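Local coordinates for mandelate racemase/muconate lactonizing enzyme-like protein (Rubrobacter xylanophilus DSM 9941, PDB 3CYJ), which is an enolase-superfamily protein related to mandelate racemase and muconate lactonizing enzyme, pairing an N-terminal capping domain with a TIM barrel that holds a sodium ion, at residues A[14-19]-A[36-41]; A[49-54]-A[299-304]. All blocks are in the same frame, centred on the assembly; numbering follows the deposited sequence.

Interaction 1: residues A[14-19]-A[36-41]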
ATOM      1  N   SER A  14     -37.024 -12.232  30.364  1.00 45.53           N
ATOM      2  CA  SER A  14     -37.010 -11.706  31.713  1.00 45.96           C
ATOM      3  C   SER A  14     -35.609 -11.199  31.989  1.00 45.30           C
ATOM      4  O   SER A  14     -34.701 -11.482  31.224  1.00 46.41           O
ATOM      5  CB  SER A  14     -37.456 -12.777  32.724  1.00 46.38           C
ATOM      6  OG  SER A  14     -36.612 -13.923  32.699  1.00 48.00           O
ATOM      7  N   ALA A  15     -35.430 -10.419  33.047  1.00 44.60           N
ATOM      8  CA  ALA A  15     -34.159  -9.778  33.311  1.00 44.47           C
ATOM      9  C   ALA A  15     -33.925  -9.775  34.791  1.00 44.98           C
ATOM     10  O   ALA A  15     -34.867  -9.742  35.588  1.00 45.35           O
ATOM     11  CB  ALA A  15     -34.134  -8.327  32.765  1.00 43.51           C
ATOM     12  N   TYR A  16     -32.659  -9.806  35.171  1.00 45.56           N
ATOM     13  CA  TYR A  16     -32.273  -9.848  36.579  1.00 46.11           C
ATOM     14  C   TYR A  16     -31.087  -8.946  36.746  1.00 47.12           C
ATOM     15  O   TYR A  16     -30.167  -8.923  35.889  1.00 48.36           O
ATOM     16  CB  TYR A  16     -31.923 -11.277  36.997  1.00 45.16           C
ATOM     17  CG  TYR A  16     -32.982 -12.229  36.532  1.00 47.33           C
ATOM     18  CD1 TYR A  16     -34.124 -12.492  37.322  1.00 48.31           C
ATOM     19  CD2 TYR A  16     -32.898 -12.805  35.273  1.00 46.31           C
ATOM     20  CE1 TYR A  16     -35.129 -13.325  36.875  1.00 46.87           C
ATOM     21  CE2 TYR A  16     -33.882 -13.618  34.804  1.00 49.85           C
ATOM     22  CZ  TYR A  16     -35.011 -13.894  35.611  1.00 52.75           C
ATOM     23  OH  TYR A  16     -36.004 -14.744  35.118  1.00 51.52           O
ATOM     24  N   THR A  17     -31.097  -8.209  37.845  1.00 47.05           N
ATOM     25  CA  THR A  17     -30.013  -7.327  38.192  1.00 47.75           C
ATOM     26  C   THR A  17     -29.441  -7.791  39.504  1.00 48.08           C
ATOM     27  O   THR A  17     -30.186  -7.971  40.462  1.00 49.20           O
ATOM     28  CB  THR A  17     -30.514  -5.851  38.334  1.00 48.03           C
ATOM     29  OG1 THR A  17     -31.109  -5.434  37.102  1.00 48.59           O
ATOM     30  CG2 THR A  17     -29.381  -4.885  38.723  1.00 47.32           C
ATOM     31  N   VAL A  18     -28.118  -7.967  39.554  1.00 48.11           N
ATOM     32  CA  VAL A  18     -27.400  -8.457  40.727  1.00 46.92           C
ATOM     33  C   VAL A  18     -26.234  -7.517  41.114  1.00 48.27           C
ATOM     34  O   VAL A  18     -25.304  -7.273  40.318  1.00 47.81           O
ATOM     35  CB  VAL A  18     -26.802  -9.860  40.457  1.00 46.96           C
ATOM     36  CG1 VAL A  18     -26.107 -10.387  41.683  1.00 45.19           C
ATOM     37  CG2 VAL A  18     -27.883 -10.846  39.946  1.00 45.65           C
ATOM     38  N   PRO A  19     -26.274  -6.979  42.351  1.00 48.59           N
ATOM     39  CA  PRO A  19     -25.139  -6.213  42.820  1.00 48.40           C
ATOM     40  C   PRO A  19     -23.845  -7.000  42.715  1.00 47.69           C
ATOM     41  O   PRO A  19     -23.826  -8.178  42.961  1.00 47.79           O
ATOM     42  CB  PRO A  19     -25.484  -5.955  44.312  1.00 48.62           C
ATOM     43  CG  PRO A  19     -26.996  -5.940  44.315  1.00 48.90           C
ATOM     44  CD  PRO A  19     -27.335  -7.077  43.375  1.00 48.60           C
ATOM     45  N   MET A  36     -28.527  -9.411  33.672  1.00 39.32           N
ATOM     46  CA  MET A  36     -28.699 -10.479  32.746  1.00 39.34           C
ATOM     47  C   MET A  36     -30.075 -10.459  32.104  1.00 39.35           C
ATOM     48  O   MET A  36     -31.094 -10.374  32.787  1.00 40.29           O
ATOM     49  CB  MET A  36     -28.447 -11.829  33.436  1.00 39.38           C
ATOM     50  CG  MET A  36     -28.487 -13.029  32.486  1.00 38.40           C
ATOM     51  SD  MET A  36     -28.702 -14.651  33.369  1.00 37.90           S
ATOM     52  CE  MET A  36     -27.098 -14.827  33.991  1.00 32.55           C
ATOM     53  N   ILE A  37     -30.128 -10.552  30.781  1.00 38.88           N
ATOM     54  CA  ILE A  37     -31.412 -10.672  30.134  1.00 38.17           C
ATOM     55  C   ILE A  37     -31.546 -12.121  29.697  1.00 39.12           C
ATOM     56  O   ILE A  37     -30.635 -12.649  29.075  1.00 39.36           O
ATOM     57  CB  ILE A  37     -31.588  -9.670  28.953  1.00 37.59           C
ATOM     58  CG1 ILE A  37     -31.397  -8.217  29.438  1.00 38.43           C
ATOM     59  CG2 ILE A  37     -32.949  -9.861  28.288  1.00 34.81           C
ATOM     60  CD1 ILE A  37     -29.914  -7.765  29.500  1.00 39.35           C
ATOM     61  N   LEU A  38     -32.677 -12.758  30.022  1.00 40.03           N
ATOM     62  CA  LEU A  38     -32.787 -14.200  29.872  1.00 41.26           C
ATOM     63  C   LEU A  38     -33.908 -14.526  28.906  1.00 41.81           C
ATOM     64  O   LEU A  38     -35.022 -14.012  29.058  1.00 42.67           O
ATOM     65  CB  LEU A  38     -33.040 -14.896  31.242  1.00 42.12           C
ATOM     66  CG  LEU A  38     -33.214 -16.453  31.108  1.00 42.79           C
ATOM     67  CD1 LEU A  38     -31.872 -17.228  30.902  1.00 37.83           C
ATOM     68  CD2 LEU A  38     -33.994 -16.964  32.274  1.00 43.06           C
ATOM     69  N   VAL A  39     -33.608 -15.333  27.896  1.00 41.67           N
ATOM     70  CA  VAL A  39     -34.622 -15.774  26.962  1.00 42.65           C
ATOM     71  C   VAL A  39     -34.887 -17.265  27.167  1.00 43.87           C
ATOM     72  O   VAL A  39     -33.932 -18.077  27.332  1.00 42.76           O
ATOM     73  CB  VAL A  39     -34.199 -15.468  25.479  1.00 43.84           C
ATOM     74  CG1 VAL A  39     -35.216 -15.989  24.447  1.00 41.27           C
ATOM     75  CG2 VAL A  39     -33.943 -13.958  25.300  1.00 41.97           C
ATOM     76  N   GLU A  40     -36.171 -17.624  27.203  1.00 44.97           N
ATOM     77  CA  GLU A  40     -36.508 -19.040  27.180  1.00 47.58           C
ATOM     78  C   GLU A  40     -37.326 -19.355  25.980  1.00 47.89           C
ATOM     79  O   GLU A  40     -38.374 -18.690  25.710  1.00 47.65           O
ATOM     80  CB  GLU A  40     -37.196 -19.518  28.458  1.00 47.97           C
ATOM     81  CG  GLU A  40     -36.339 -19.248  29.699  1.00 53.30           C
ATOM     82  CD  GLU A  40     -36.905 -19.956  30.933  1.00 60.13           C
ATOM     83  OE1 GLU A  40     -38.087 -20.354  30.834  1.00 63.60           O
ATOM     84  OE2 GLU A  40     -36.192 -20.125  31.970  1.00 58.37           O
ATOM     85  N   ALA A  41     -36.825 -20.359  25.250  1.00 47.75           N
ATOM     86  CA  ALA A  41     -37.485 -20.831  24.044  1.00 48.45           C
ATOM     87  C   ALA A  41     -38.145 -22.176  24.288  1.00 48.75           C
ATOM     88  O   ALA A  41     -37.476 -23.153  24.680  1.00 48.62           O
ATOM     89  CB  ALA A  41     -36.521 -20.929  22.886  1.00 48.12           C
TER
HETATM   90  O   HOH W   1     -37.303 -15.725  30.738  1.00 45.26           O

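Interaction 2: residues A[49-54]-A[299-304]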
ATOM      1  N   LEU A  49     -32.660 -22.300  27.067  1.00 47.30           N
ATOM      2  CA  LEU A  49     -32.398 -20.955  27.508  1.00 47.33           C
ATOM      3  C   LEU A  49     -31.063 -20.358  26.997  1.00 46.35           C
ATOM      4  O   LEU A  49     -30.083 -21.074  26.733  1.00 44.30           O
ATOM      5  CB  LEU A  49     -32.646 -20.818  29.013  1.00 48.18           C
ATOM      6  CG  LEU A  49     -31.492 -20.791  29.985  1.00 51.06           C
ATOM      7  CD1 LEU A  49     -31.918 -21.637  31.272  1.00 50.62           C
ATOM      8  CD2 LEU A  49     -30.273 -21.304  29.239  1.00 51.97           C
ATOM      9  N   GLY A  50     -31.095 -19.038  26.802  1.00 45.65           N
ATOM     10  CA  GLY A  50     -29.946 -18.242  26.404  1.00 43.73           C
ATOM     11  C   GLY A  50     -30.018 -16.934  27.163  1.00 43.65           C
ATOM     12  O   GLY A  50     -31.112 -16.551  27.618  1.00 43.71           O
ATOM     13  N   TYR A  51     -28.880 -16.250  27.331  1.00 41.92           N
ATOM     14  CA  TYR A  51     -28.905 -14.965  28.011  1.00 41.76           C
ATOM     15  C   TYR A  51     -27.867 -13.998  27.441  1.00 41.69           C
ATOM     16  O   TYR A  51     -27.006 -14.394  26.654  1.00 41.31           O
ATOM     17  CB  TYR A  51     -28.667 -15.152  29.515  1.00 40.94           C
ATOM     18  CG  TYR A  51     -27.350 -15.867  29.835  1.00 42.90           C
ATOM     19  CD1 TYR A  51     -26.214 -15.132  30.055  1.00 39.91           C
ATOM     20  CD2 TYR A  51     -27.264 -17.290  29.917  1.00 42.53           C
ATOM     21  CE1 TYR A  51     -25.017 -15.729  30.341  1.00 44.60           C
ATOM     22  CE2 TYR A  51     -26.027 -17.926  30.197  1.00 45.35           C
ATOM     23  CZ  TYR A  51     -24.904 -17.112  30.416  1.00 47.08           C
ATOM     24  OH  TYR A  51     -23.651 -17.608  30.725  1.00 47.58           O
ATOM     25  N   THR A  52     -27.948 -12.729  27.847  1.00 41.35           N
ATOM     26  CA  THR A  52     -26.882 -11.792  27.530  1.00 41.50           C
ATOM     27  C   THR A  52     -26.749 -10.907  28.745  1.00 42.47           C
ATOM     28  O   THR A  52     -27.593 -10.983  29.645  1.00 44.30           O
ATOM     29  CB  THR A  52     -27.196 -10.976  26.205  1.00 41.46           C
ATOM     30  OG1 THR A  52     -26.023 -10.271  25.767  1.00 40.77           O
ATOM     31  CG2 THR A  52     -28.413 -10.014  26.383  1.00 36.59           C
ATOM     32  N   TYR A  53     -25.680 -10.128  28.836  1.00 42.17           N
ATOM     33  CA  TYR A  53     -25.518  -9.141  29.911  1.00 42.66           C
ATOM     34  C   TYR A  53     -25.552  -7.755  29.250  1.00 42.66           C
ATOM     35  O   TYR A  53     -24.850  -7.519  28.260  1.00 42.75           O
ATOM     36  CB  TYR A  53     -24.191  -9.329  30.635  1.00 41.75           C
ATOM     37  CG  TYR A  53     -24.103 -10.655  31.347  1.00 45.41           C
ATOM     38  CD1 TYR A  53     -24.731 -10.837  32.589  1.00 46.90           C
ATOM     39  CD2 TYR A  53     -23.422 -11.728  30.792  1.00 46.72           C
ATOM     40  CE1 TYR A  53     -24.683 -12.037  33.252  1.00 46.10           C
ATOM     41  CE2 TYR A  53     -23.350 -12.956  31.458  1.00 47.61           C
ATOM     42  CZ  TYR A  53     -23.987 -13.089  32.701  1.00 48.38           C
ATOM     43  OH  TYR A  53     -23.938 -14.257  33.420  1.00 47.01           O
ATOM     44  N   GLY A  54     -26.367  -6.847  29.764  1.00 42.86           N
ATOM     45  CA  GLY A  54     -26.493  -5.558  29.103  1.00 43.48           C
ATOM     46  C   GLY A  54     -27.621  -4.776  29.727  1.00 43.30           C
ATOM     47  O   GLY A  54     -27.954  -5.019  30.876  1.00 43.33           O
ATOM     48  N   ALA A 299     -19.158 -14.289  30.093  1.00 42.52           N
ATOM     49  CA  ALA A 299     -20.217 -15.339  30.050  1.00 42.57           C
ATOM     50  C   ALA A 299     -19.672 -16.796  30.007  1.00 42.57           C
ATOM     51  O   ALA A 299     -19.926 -17.539  29.028  1.00 41.86           O
ATOM     52  CB  ALA A 299     -21.210 -15.093  28.853  1.00 41.20           C
ATOM     53  N   PRO A 300     -18.933 -17.196  31.063  1.00 42.21           N
ATOM     54  CA  PRO A 300     -18.243 -18.468  31.014  1.00 42.25           C
ATOM     55  C   PRO A 300     -19.186 -19.624  30.780  1.00 42.24           C
ATOM     56  O   PRO A 300     -18.812 -20.565  30.104  1.00 43.31           O
ATOM     57  CB  PRO A 300     -17.550 -18.588  32.401  1.00 43.11           C
ATOM     58  CG  PRO A 300     -17.736 -17.280  33.104  1.00 42.01           C
ATOM     59  CD  PRO A 300     -18.682 -16.431  32.302  1.00 42.19           C
ATOM     60  N   ALA A 301     -20.394 -19.576  31.333  1.00 42.41           N
ATOM     61  CA  ALA A 301     -21.329 -20.700  31.248  1.00 41.58           C
ATOM     62  C   ALA A 301     -21.766 -21.051  29.831  1.00 42.15           C
ATOM     63  O   ALA A 301     -21.797 -22.246  29.480  1.00 42.95           O
ATOM     64  CB  ALA A 301     -22.540 -20.468  32.136  1.00 41.62           C
ATOM     65  N   VAL A 302     -22.115 -20.050  29.010  1.00 41.08           N
ATOM     66  CA  VAL A 302     -22.350 -20.343  27.583  1.00 40.80           C
ATOM     67  C   VAL A 302     -21.035 -20.676  26.839  1.00 39.78           C
ATOM     68  O   VAL A 302     -20.991 -21.563  26.012  1.00 38.84           O
ATOM     69  CB  VAL A 302     -22.993 -19.216  26.798  1.00 39.99           C
ATOM     70  CG1 VAL A 302     -23.392 -19.794  25.470  1.00 39.60           C
ATOM     71  CG2 VAL A 302     -24.213 -18.680  27.512  1.00 45.49           C
ATOM     72  N   SER A 303     -19.976 -19.943  27.148  1.00 39.44           N
ATOM     73  CA  SER A 303     -18.745 -20.057  26.407  1.00 41.15           C
ATOM     74  C   SER A 303     -18.102 -21.459  26.558  1.00 41.59           C
ATOM     75  O   SER A 303     -17.533 -21.959  25.595  1.00 42.72           O
ATOM     76  CB  SER A 303     -17.770 -18.946  26.835  1.00 40.83           C
ATOM     77  OG  SER A 303     -18.301 -17.678  26.508  1.00 43.15           O
ATOM     78  N   ALA A 304     -18.216 -22.087  27.740  1.00 41.49           N
ATOM     79  CA  ALA A 304     -17.753 -23.457  27.944  1.00 42.78           C
ATOM     80  C   ALA A 304     -18.291 -24.435  26.880  1.00 43.81           C
ATOM     81  O   ALA A 304     -17.546 -25.320  26.403  1.00 45.44           O
ATOM     82  CB  ALA A 304     -18.091 -23.941  29.342  1.00 42.20           C
TER

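Interaction 1: residues A[14-19]-A[36-41]
The carbonyl oxygen of S14 receives the backbone N of L38 at 2.7 Å in a nearly straight bond, with an N-H...O angle of 170°, while the CA of I37 leans on the same oxygen as a longer CA-H...O contact. In return S14 N donates to L38 O, which closes one antiparallel hydrogen-bonded pair; Y16 and M36 form the next, Y16 N to M36 O at 2.9 Å and M36 N to Y16 O at 2.8 Å. Between them A15 and I37 make a non-hydrogen-bonded pair, where A15 CA comes within 3.2 Å of M36 O. On the face that carries S14, Y16, M36 and L38, the OG of S14 is placed between its own N and carbonyl carbon (chi1 60°) and shares a 2.6 Å hydrogen bond with Y16 OH; a water is bound to the same OG and weakly to L38 O. The phenol ring crosses the L38 side chain at a slant and offers its edge, CE2 lying 3.9 Å from L38 CB in the ring plane. Backbone bonds thus set the register of the two strands, while the serine-tyrosine bond ties down the hydroxyl end of a ring whose rim packs on leucine.

Interaction 2: residues A[49-54]-A[299-304]
The Y51 side chain reaches out from strand 46-53 and meets V302 tip to tip, with CE2 of the ring only 3.3 Å from V302 CG2 and CZ almost as near. This is tight packing, and the methyl approaches the ring obliquely. V302 CG2, anti to its own carbonyl carbon, is the branch that does the touching. Y51 OH lies at the first turn of helix 300-306, where V302 N donates to it in a weak hydrogen bond of 3.4 Å and the CB of A301 sits 3.4 Å from the same Y51 OH, near the ring plane. E326 is a further, weak partner of this hydroxyl. The CB of A299, the residue in the N-cap position, touches both tyrosines, 4.1 Å from Y51 CE1 and 4.0 Å from Y53 CE2, meeting the Y53 ring at its edge and in its plane. The polar end of Y53 is held by E326 of helix 320-329, to which its OH is hydrogen-bonded, and its ring stacks with H322 of the same helix. E326 also accepts from A301 N through its other carboxylate oxygen, so one carboxylate links Y53, and weakly Y51, to the start of the helix. Within the turn, A299 O at the N-cap receives S303 N at 3.1 Å, a backbone bond of the helix's first turn. Across the two segments the contact is apolar apart from the weak bond at Y51 OH. Joining a strand of the N-terminal domain to a short helix that follows barrel strand 294-296, it forms part of the interface between the capping domain and the TIM barrel characteristic of the enolase superfamily.

In the fold
Both interactions are largely buried and lean on the same antiparallel sheet, their centres about 10 Å apart. Interaction 1 joins two of its strands within the N-terminal domain, whereas interaction 2 carries the neighbouring strand 46-53 across to the barrel. Strands 33-43 and 46-53 connect them: I37 N and V39 N probably donate to T52 O and G50 O, and the CE of M36 packs against the OH of Y53. Their chemistry follows their place. Paired backbone bonds dominate 14-19 with 36-41, while 49-54 with 299-304 depends on tyrosine rings, small aliphatic groups and one weak bond. Helix 320-329 borders both, through V325 and R324 in the first and E326 and H322 in the second.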